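Local structure of ORF131 protein (2WTP) at residues D100-L105 and G117-I122. The protein binds copper and probably serves in the heavy-metal resistance of its metal-tolerant bacterial host, with a conformation that changes on copper binding. Sequence-based numbering, arbitrary orientation.
Sequences DTSVDL and GVRVYI
V103 CG1 lies 4.0 Å from I122 CD1, and farther along the same face L105 CD1 meets V120 CG2; both pairs cross obliquely. These contacts form the apolar side of an antiparallel beta pairing, in which strand 101-104, an outer strand of a three-stranded mixed sheet within this chain, runs at 156° to the central strand 119-122. V75 of strand 72-76 and F94 of strand 88-94 pack against V120 and I122, while Y51 touches V103 and I122, so this face is turned into the protein core.

The backbone ladder confirms the register: T101 with I122 and V103 with V120 are hydrogen-bonded pairs, whereas S102 with Y121 and D104 with R119 are non-hydrogen-bonded pairs. Beyond the ladder, L105 N donates to V118 O at 2.7 Å.

S102, D104, R119 and Y121 make the other, polar face. The R119 chain bends at chi3 (-82°), which sets NE; one face of the guanidinium lies over V103 C and D104 N. In the guanidinium plane, R119 NH2 donates to S102 OG (2.9 Å), while R119 NH1 is joined to D104 OD2 through a water. D104, the N-cap of helix 105-108, accepts from G106 N through OD1, and G117 N is shared by both carboxylate oxygens, each 3.0 Å away and each using its syn lone pair. At the far end, the Y121 hydroxyl donates to D100 OD2 on its anti side, 2.8 Å from OH to OD2, with ring and carboxylate planes 77° apart.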
loop_
_atom_site.group_PDB
_atom_site.type_symbol
_atom_site.label_atom_id
_atom_site.label_comp_id
_atom_site.label_asym_id
_atom_site.label_seq_id
_atom_site.Cartn_x
_atom_site.Cartn_y
_atom_site.Cartn_z
ATOM N N ASP A 100 -3.618 9.275 11.473
ATOM C CA ASP A 100 -2.665 8.775 10.459
ATOM C C ASP A 100 -1.231 9.130 10.826
ATOM O O ASP A 100 -0.977 10.276 11.392
ATOM C CB ASP A 100 -2.907 9.435 9.091
ATOM C CG ASP A 100 -4.224 9.098 8.489
ATOM O OD1 ASP A 100 -5.104 8.372 9.027
ATOM O OD2 ASP A 100 -4.440 9.487 7.322
ATOM N N THR A 101 -0.306 8.204 10.604
ATOM C CA THR A 101 1.074 8.500 10.941
ATOM C C THR A 101 1.971 7.690 10.026
ATOM O O THR A 101 1.506 6.732 9.405
ATOM C CB THR A 101 1.274 8.174 12.427
ATOM O OG1 THR A 101 2.557 8.556 12.874
ATOM C CG2 THR A 101 1.206 6.662 12.705
ATOM N N SER A 102 3.206 8.026 9.915
ATOM C CA SER A 102 4.107 7.223 9.163
ATOM C C SER A 102 5.376 6.849 9.898
ATOM O O SER A 102 5.738 7.477 10.932
ATOM C CB SER A 102 4.508 7.942 7.855
ATOM O OG SER A 102 5.433 9.038 8.071
ATOM N N VAL A 103 6.057 5.798 9.408
ATOM C CA VAL A 103 7.340 5.402 9.995
ATOM C C VAL A 103 8.249 4.888 8.922
ATOM O O VAL A 103 7.753 4.296 7.939
ATOM C CB VAL A 103 7.088 4.361 11.157
ATOM C CG1 VAL A 103 6.440 3.082 10.646
ATOM C CG2 VAL A 103 8.429 4.060 11.891
ATOM N N ASP A 104 9.567 5.007 9.108
ATOM C CA ASP A 104 10.456 4.404 8.098
ATOM C C ASP A 104 10.526 2.921 8.249
ATOM O O ASP A 104 10.838 2.457 9.357
ATOM C CB ASP A 104 11.875 5.031 8.215
ATOM C CG ASP A 104 12.709 4.758 6.924
ATOM O OD1 ASP A 104 13.118 3.624 6.693
ATOM O OD2 ASP A 104 12.873 5.664 6.107
ATOM N N LEU A 105 10.371 2.149 7.161
ATOM C CA LEU A 105 10.383 0.689 7.282
ATOM C C LEU A 105 11.773 0.263 7.777
ATOM O O LEU A 105 11.910 -0.828 8.359
ATOM C CB LEU A 105 10.130 0.134 5.872
ATOM C CG LEU A 105 9.925 -1.412 5.789
ATOM C CD1 LEU A 105 8.692 -1.844 6.558
ATOM C CD2 LEU A 105 9.917 -1.863 4.270
ATOM N N GLY A 117 14.436 4.127 4.084
ATOM C CA GLY A 117 13.936 5.085 3.108
ATOM C C GLY A 117 12.603 4.787 2.513
ATOM O O GLY A 117 12.090 5.605 1.771
ATOM N N VAL A 118 12.042 3.607 2.774
ATOM C CA VAL A 118 10.685 3.338 2.378
ATOM C C VAL A 118 9.783 3.784 3.544
ATOM O O VAL A 118 10.014 3.298 4.701
ATOM C CB VAL A 118 10.482 1.883 2.155
ATOM C CG1 VAL A 118 8.997 1.611 1.757
ATOM C CG2 VAL A 118 11.420 1.397 0.999
ATOM N N ARG A 119 8.846 4.653 3.348
ATOM C CA ARG A 119 8.000 5.153 4.443
ATOM C C ARG A 119 6.700 4.397 4.431
ATOM O O ARG A 119 6.089 4.202 3.378
ATOM C CB ARG A 119 7.797 6.631 4.277
ATOM C CG ARG A 119 7.252 7.226 5.563
ATOM C CD ARG A 119 7.654 8.699 5.792
ATOM N NE ARG A 119 8.960 8.690 6.343
ATOM C CZ ARG A 119 9.220 8.614 7.666
ATOM N NH1 ARG A 119 10.495 8.511 7.989
ATOM N NH2 ARG A 119 8.275 8.588 8.592
ATOM N N VAL A 120 6.298 3.895 5.587
ATOM C CA VAL A 120 4.974 3.238 5.693
ATOM C C VAL A 120 3.967 4.228 6.240
ATOM O O VAL A 120 4.161 4.797 7.315
ATOM C CB VAL A 120 5.068 2.076 6.684
ATOM C CG1 VAL A 120 3.710 1.309 6.688
ATOM C CG2 VAL A 120 6.186 1.127 6.198
ATOM N N TYR A 121 2.895 4.485 5.485
ATOM C CA TYR A 121 1.824 5.387 5.923
ATOM C C TYR A 121 0.771 4.517 6.590
ATOM O O TYR A 121 0.167 3.679 5.899
ATOM C CB TYR A 121 1.287 6.073 4.655
ATOM C CG TYR A 121 0.351 7.191 4.992
ATOM C CD1 TYR A 121 0.743 8.510 4.812
ATOM C CD2 TYR A 121 -0.950 6.915 5.455
ATOM C CE1 TYR A 121 -0.117 9.538 5.140
ATOM C CE2 TYR A 121 -1.876 8.004 5.769
ATOM C CZ TYR A 121 -1.353 9.293 5.617
ATOM O OH TYR A 121 -2.231 10.330 5.894
ATOM N N ILE A 122 0.486 4.743 7.847
ATOM C CA ILE A 122 -0.423 3.909 8.658
ATOM C C ILE A 122 -1.727 4.696 8.853
ATOM O O ILE A 122 -1.749 5.793 9.410
ATOM C CB ILE A 122 0.181 3.551 10.072
ATOM C CG1 ILE A 122 1.546 2.857 9.881
ATOM C CG2 ILE A 122 -0.843 2.622 10.699
ATOM C CD1 ILE A 122 2.439 2.921 11.176
HETATM O O HOH W 1 12.854 8.302 6.260
#